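Local coordinates for thiamine-binding periplasmic protein (Escherichia coli, PDB 2QRY) that binds thiamine, thiamine phosphate and thiamine diphosphate with high affinity in the periplasm and serves the ThiBPQ ABC transporter in thiamine import, at residues K22-V27 with E54-A59; L171-K176 with E241-Q246. All coordinates share one frame; numbering follows the deposited sequence.

Contact 1 comes first along the chain and closes before contact 2 opens; their centres lie about 34 Å apart, on opposite sides of the centre of the chain, and their nearest atoms stay about 16 Å from each other. Contact 1 pairs strand 24-29 with strand 54-59, near the N-terminus. Contact 2 sets helix 165-178 against strand 243-252. Both contacts reach one mixed sheet: strand 81-86 runs parallel to strand 24-29 and antiparallel to strand 243-252. The pair thus samples both halves of a periplasmic solute-binding fold, with thiamin phosphate held between them; contact 2 comes closer to residues that bind thiamine.

Contact 1: K22-V27 with E54-A59; sequences KPVLTV and ELKLVA
Val24 stands on one face of the sheet, and its two methyls meet the side chains of Lys56 and Glu54. CG1, anti to the backbone N (chi1 -173°), reaches the aliphatic end of Lys56, 3.6 Å from CE, while CG2 lies 3.8 Å from Glu54 OE1. Glu54 runs out extended alongside Val24, and Lys56 bends at chi3 (-66°), bringing NZ back to OE1 of Glu54 in a salt bridge whose hydrogen bond is weak, at 3.2 Å. With the two methyls gone, as in an alanine here, the end of Lys56 would probably lose its apolar backing and be less firmly placed at Glu54. Next along this face, Thr26 presents CG2 to CG2 of Val58. Segments 22-27 and 54-59 run parallel, as neighbouring strands do in the alpha/beta lobes of periplasmic binding proteins, and helices 31-34 and 40-48 lie in the connection between them. Five backbone bonds join them, from Glu54 N to Pro23 O through to Val58 N to Val27 O; the straightest is Val27 N to Lys56 O, 2.8 Å with 178° at the hydrogen. On the other face, Leu25, Leu55, Val27 and Leu57 form an apolar row. Leu55 CD1 is shared, 3.8 Å from Leu25 CD1 and 3.7 Å from Val27 CG2. Leu57 lies beside Val27 and sets CD2 against two of its carbons, 3.6 Å from CB and as far from CG1. Leu25 also packs on Leu261 and Leu55 on Phe265, both of helix 259-269, and Val27 meets Val81 and Leu83 of the adjoining strand.

Contact 2: L171-K176 with E241-Q246; sequences LLWMQK and EGHYLQ
The Trp173 indole meets segment 241-246 with different parts of its surface: the backbone N of Tyr244 lies over one face, and Gly242 O sits at the edge near NE1. NE1 donates to that oxygen at 3.1 Å in a bent bond (136° at the hydrogen), the acceptor lying somewhat out of the indole plane. CG stands anti to the backbone N of Trp173 (chi1 -172°), carrying the indole out from the helix to the strand. The His243 ring receives Trp173 CZ2 over one face, toward the rim and 3.8 Å from ND1; the two ring planes are inclined at 38°. Both ring nitrogens of His243 are engaged elsewhere, ND1 with Phe128 O and NE2 with Phe239 N, which fixes the turn of the imidazole. Helix 165-178 thus packs on strand 243-252 in the alpha/beta architecture of a periplasmic binding protein. Thr165, a thiamine-binding residue, opens this helix, and the side chain of His243 lies about 4 Å from that of Thr219, another. Tyr244 sends its CB toward the helix, and its ring crosses Leu172, whose CB is 3.6 Å from CE2 and whose CD1 is 3.7 Å from OH. Lys176 brings CG to the edge of the same ring, 4.4 Å from CD2. The polar ends of these two residues are held from outside the two segments: the hydroxyl of buried Tyr244 is gripped by Asn88 OD1 and Phe308 N, and Lys176 NZ bonds to Glu307 O.

Contact 1: K22-V27 with E54-A59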
loop_
_atom_site.group_PDB
_atom_site.type_symbol
_atom_site.label_atom_id
_atom_site.label_comp_id
_atom_site.label_asym_id
_atom_site.label_seq_id
_atom_site.Cartn_x
_atom_site.Cartn_y
_atom_site.Cartn_z
ATOM N N LYS A 22 18.475 3.806 -24.108
ATOM C CA LYS A 22 19.367 2.611 -24.168
ATOM C C LYS A 22 19.816 2.132 -22.794
ATOM O O LYS A 22 19.763 0.939 -22.502
ATOM C CB LYS A 22 20.579 2.902 -25.046
ATOM C CG LYS A 22 20.455 2.340 -26.444
ATOM C CD LYS A 22 20.054 0.887 -26.373
ATOM C CE LYS A 22 19.870 0.294 -27.748
ATOM N NZ LYS A 22 19.474 -1.139 -27.637
ATOM N N PRO A 23 20.289 3.045 -21.932
ATOM C CA PRO A 23 20.704 2.574 -20.608
ATOM C C PRO A 23 19.448 2.101 -19.868
ATOM O O PRO A 23 18.369 2.668 -20.049
ATOM C CB PRO A 23 21.324 3.817 -19.979
ATOM C CG PRO A 23 20.552 4.936 -20.618
ATOM C CD PRO A 23 20.487 4.500 -22.061
ATOM N N VAL A 24 19.584 1.067 -19.045
ATOM C CA VAL A 24 18.444 0.518 -18.312
ATOM C C VAL A 24 18.317 1.029 -16.876
ATOM O O VAL A 24 19.312 1.244 -16.183
ATOM C CB VAL A 24 18.516 -1.022 -18.256
ATOM C CG1 VAL A 24 17.241 -1.583 -17.640
ATOM C CG2 VAL A 24 18.731 -1.586 -19.646
ATOM N N LEU A 25 17.079 1.225 -16.439
ATOM C CA LEU A 25 16.807 1.671 -15.079
ATOM C C LEU A 25 15.847 0.625 -14.510
ATOM O O LEU A 25 14.663 0.584 -14.858
ATOM C CB LEU A 25 16.174 3.068 -15.096
ATOM C CG LEU A 25 16.214 3.957 -13.841
ATOM C CD1 LEU A 25 15.053 3.655 -12.930
ATOM C CD2 LEU A 25 17.534 3.772 -13.128
ATOM N N THR A 26 16.376 -0.238 -13.652
ATOM C CA THR A 26 15.602 -1.315 -13.047
ATOM C C THR A 26 14.844 -0.867 -11.807
ATOM O O THR A 26 15.441 -0.409 -10.838
ATOM C CB THR A 26 16.528 -2.495 -12.686
ATOM O OG1 THR A 26 17.135 -2.992 -13.884
ATOM C CG2 THR A 26 15.747 -3.618 -12.019
ATOM N N VAL A 27 13.524 -1.010 -11.843
ATOM C CA VAL A 27 12.689 -0.602 -10.720
ATOM C C VAL A 27 11.865 -1.741 -10.101
ATOM O O VAL A 27 10.889 -2.200 -10.699
ATOM C CB VAL A 27 11.709 0.516 -11.148
ATOM C CG1 VAL A 27 10.876 0.967 -9.948
ATOM C CG2 VAL A 27 12.484 1.692 -11.749
ATOM N N GLU A 54 15.690 2.814 -20.893
ATOM C CA GLU A 54 14.700 1.752 -20.859
ATOM C C GLU A 54 14.302 1.498 -19.416
ATOM O O GLU A 54 15.066 0.910 -18.649
ATOM C CB GLU A 54 15.242 0.463 -21.480
ATOM C CG GLU A 54 14.218 -0.666 -21.473
ATOM C CD GLU A 54 14.694 -1.919 -22.186
ATOM O OE1 GLU A 54 15.779 -2.433 -21.837
ATOM O OE2 GLU A 54 13.975 -2.396 -23.092
ATOM N N LEU A 55 13.112 1.963 -19.046
ATOM C CA LEU A 55 12.604 1.771 -17.694
ATOM C C LEU A 55 12.118 0.337 -17.578
ATOM O O LEU A 55 11.189 -0.066 -18.278
ATOM C CB LEU A 55 11.440 2.718 -17.408
ATOM C CG LEU A 55 10.905 2.647 -15.977
ATOM C CD1 LEU A 55 11.930 3.252 -15.029
ATOM C CD2 LEU A 55 9.589 3.392 -15.883
ATOM N N LYS A 56 12.740 -0.431 -16.692
ATOM C CA LYS A 56 12.362 -1.824 -16.517
ATOM C C LYS A 56 11.686 -2.049 -15.168
ATOM O O LYS A 56 12.351 -2.172 -14.139
ATOM C CB LYS A 56 13.605 -2.706 -16.654
ATOM C CG LYS A 56 13.316 -4.105 -17.145
ATOM C CD LYS A 56 14.568 -4.754 -17.720
ATOM C CE LYS A 56 15.041 -4.040 -18.990
ATOM N NZ LYS A 56 16.222 -4.714 -19.614
ATOM N N LEU A 57 10.356 -2.084 -15.188
ATOM C CA LEU A 57 9.558 -2.287 -13.985
ATOM C C LEU A 57 9.380 -3.772 -13.709
ATOM O O LEU A 57 8.726 -4.485 -14.466
ATOM C CB LEU A 57 8.195 -1.622 -14.147
ATOM C CG LEU A 57 8.216 -0.103 -13.975
ATOM C CD1 LEU A 57 6.915 0.508 -14.501
ATOM C CD2 LEU A 57 8.427 0.224 -12.501
ATOM N N VAL A 58 9.958 -4.231 -12.610
ATOM C CA VAL A 58 9.889 -5.633 -12.249
ATOM C C VAL A 58 8.937 -5.895 -11.088
ATOM O O VAL A 58 9.215 -5.499 -9.955
ATOM C CB VAL A 58 11.291 -6.156 -11.849
ATOM C CG1 VAL A 58 11.247 -7.651 -11.637
ATOM C CG2 VAL A 58 12.311 -5.795 -12.918
ATOM N N ALA A 59 7.813 -6.547 -11.373
ATOM C CA ALA A 59 6.853 -6.898 -10.330
ATOM C C ALA A 59 7.513 -8.079 -9.624
ATOM O O ALA A 59 7.281 -9.239 -9.972
ATOM C CB ALA A 59 5.534 -7.316 -10.944
#

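Contact 2: L171-K176 with E241-Q246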
loop_
_atom_site.group_PDB
_atom_site.type_symbol
_atom_site.label_atom_id
_atom_site.label_comp_id
_atom_site.label_asym_id
_atom_site.label_seq_id
_atom_site.Cartn_x
_atom_site.Cartn_y
_atom_site.Cartn_z
ATOM N N LEU A 171 -2.395 -5.138 10.540
ATOM C CA LEU A 171 -1.755 -5.533 11.789
ATOM C C LEU A 171 -1.617 -4.320 12.704
ATOM O O LEU A 171 -1.939 -4.395 13.887
ATOM C CB LEU A 171 -0.360 -6.124 11.544
ATOM C CG LEU A 171 0.423 -6.468 12.823
ATOM C CD1 LEU A 171 0.115 -7.898 13.260
ATOM C CD2 LEU A 171 1.923 -6.315 12.574
ATOM N N LEU A 172 -1.163 -3.198 12.149
ATOM C CA LEU A 172 -0.969 -1.991 12.948
ATOM C C LEU A 172 -2.294 -1.337 13.321
ATOM O O LEU A 172 -2.437 -0.766 14.407
ATOM C CB LEU A 172 -0.069 -1.011 12.195
ATOM C CG LEU A 172 1.261 -1.649 11.766
ATOM C CD1 LEU A 172 2.005 -0.724 10.820
ATOM C CD2 LEU A 172 2.103 -1.978 12.995
ATOM N N TRP A 173 -3.265 -1.444 12.424
ATOM C CA TRP A 173 -4.585 -0.882 12.652
ATOM C C TRP A 173 -5.204 -1.559 13.866
ATOM O O TRP A 173 -5.747 -0.898 14.751
ATOM C CB TRP A 173 -5.449 -1.103 11.419
ATOM C CG TRP A 173 -6.764 -0.403 11.453
ATOM C CD1 TRP A 173 -7.133 0.630 12.269
ATOM C CD2 TRP A 173 -7.857 -0.610 10.547
ATOM N NE1 TRP A 173 -8.389 1.085 11.920
ATOM C CE2 TRP A 173 -8.853 0.341 10.866
ATOM C CE3 TRP A 173 -8.090 -1.506 9.493
ATOM C CZ2 TRP A 173 -10.062 0.421 10.166
ATOM C CZ3 TRP A 173 -9.294 -1.427 8.799
ATOM C CH2 TRP A 173 -10.263 -0.469 9.140
HETATM N N MSE A 174 -5.119 -2.883 13.902
HETATM C CA MSE A 174 -5.639 -3.651 15.023
HETATM C C MSE A 174 -4.889 -3.274 16.310
HETATM O O MSE A 174 -5.483 -3.184 17.387
HETATM C CB MSE A 174 -5.463 -5.145 14.757
HETATM C CG MSE A 174 -6.410 -5.732 13.720
HETATM SE SE MSE A 174 -8.156 -6.116 14.470
HETATM C CE MSE A 174 -7.761 -7.827 15.300
ATOM N N GLN A 175 -3.582 -3.064 16.191
ATOM C CA GLN A 175 -2.756 -2.709 17.342
ATOM C C GLN A 175 -3.202 -1.364 17.935
ATOM O O GLN A 175 -3.251 -1.191 19.155
ATOM C CB GLN A 175 -1.282 -2.635 16.928
ATOM C CG GLN A 175 -0.340 -2.454 18.089
ATOM C CD GLN A 175 -0.311 -3.659 19.006
ATOM O OE1 GLN A 175 -0.046 -3.530 20.194
ATOM N NE2 GLN A 175 -0.565 -4.842 18.454
ATOM N N LYS A 176 -3.521 -0.415 17.063
ATOM C CA LYS A 176 -3.985 0.892 17.498
ATOM C C LYS A 176 -5.298 0.728 18.264
ATOM O O LYS A 176 -5.496 1.326 19.321
ATOM C CB LYS A 176 -4.240 1.797 16.288
ATOM C CG LYS A 176 -3.009 2.423 15.665
ATOM C CD LYS A 176 -2.422 3.496 16.562
ATOM C CE LYS A 176 -1.290 4.223 15.864
ATOM N NZ LYS A 176 -0.697 5.292 16.704
ATOM N N GLU A 241 -13.388 4.051 14.646
ATOM C CA GLU A 241 -12.094 4.198 15.302
ATOM C C GLU A 241 -11.179 5.048 14.423
ATOM O O GLU A 241 -10.188 5.607 14.894
ATOM C CB GLU A 241 -11.429 2.836 15.545
ATOM C CG GLU A 241 -12.207 1.900 16.455
ATOM C CD GLU A 241 -13.008 0.879 15.673
ATOM O OE1 GLU A 241 -13.162 1.063 14.444
ATOM O OE2 GLU A 241 -13.483 -0.101 16.286
ATOM N N GLY A 242 -11.529 5.163 13.146
ATOM C CA GLY A 242 -10.697 5.913 12.225
ATOM C C GLY A 242 -9.895 4.904 11.414
ATOM O O GLY A 242 -9.950 3.706 11.698
ATOM N N HIS A 243 -9.145 5.375 10.423
ATOM C CA HIS A 243 -8.365 4.489 9.565
ATOM C C HIS A 243 -6.864 4.774 9.532
ATOM O O HIS A 243 -6.425 5.916 9.715
ATOM C CB HIS A 243 -8.942 4.532 8.153
ATOM C CG HIS A 243 -10.353 4.039 8.077
ATOM N ND1 HIS A 243 -10.717 2.927 7.346
ATOM C CD2 HIS A 243 -11.480 4.465 8.696
ATOM C CE1 HIS A 243 -12.004 2.689 7.521
ATOM N NE2 HIS A 243 -12.491 3.606 8.337
ATOM N N TYR A 244 -6.087 3.720 9.296
ATOM C CA TYR A 244 -4.637 3.822 9.251
ATOM C C TYR A 244 -4.166 4.372 7.914
ATOM O O TYR A 244 -4.624 3.944 6.858
ATOM C CB TYR A 244 -3.999 2.454 9.518
ATOM C CG TYR A 244 -2.560 2.546 9.969
ATOM C CD1 TYR A 244 -1.547 2.900 9.073
ATOM C CD2 TYR A 244 -2.208 2.308 11.303
ATOM C CE1 TYR A 244 -0.213 3.016 9.494
ATOM C CE2 TYR A 244 -0.883 2.419 11.732
ATOM C CZ TYR A 244 0.108 2.773 10.822
ATOM O OH TYR A 244 1.417 2.876 11.232
ATOM N N LEU A 245 -3.239 5.321 7.976
ATOM C CA LEU A 245 -2.720 5.969 6.782
ATOM C C LEU A 245 -1.512 5.299 6.167
ATOM O O LEU A 245 -0.586 4.884 6.872
ATOM C CB LEU A 245 -2.357 7.424 7.094
ATOM C CG LEU A 245 -1.535 8.181 6.042
ATOM C CD1 LEU A 245 -2.372 8.464 4.802
ATOM C CD2 LEU A 245 -1.047 9.493 6.650
ATOM N N GLN A 246 -1.523 5.203 4.841
ATOM C CA GLN A 246 -0.399 4.639 4.119
ATOM C C GLN A 246 0.105 5.652 3.100
ATOM O O GLN A 246 -0.673 6.244 2.351
ATOM C CB GLN A 246 -0.765 3.350 3.370
ATOM C CG GLN A 246 0.438 2.779 2.612
ATOM C CD GLN A 246 0.095 1.645 1.660
ATOM O OE1 GLN A 246 -0.723 1.802 0.748
ATOM N NE2 GLN A 246 0.732 0.496 1.858
#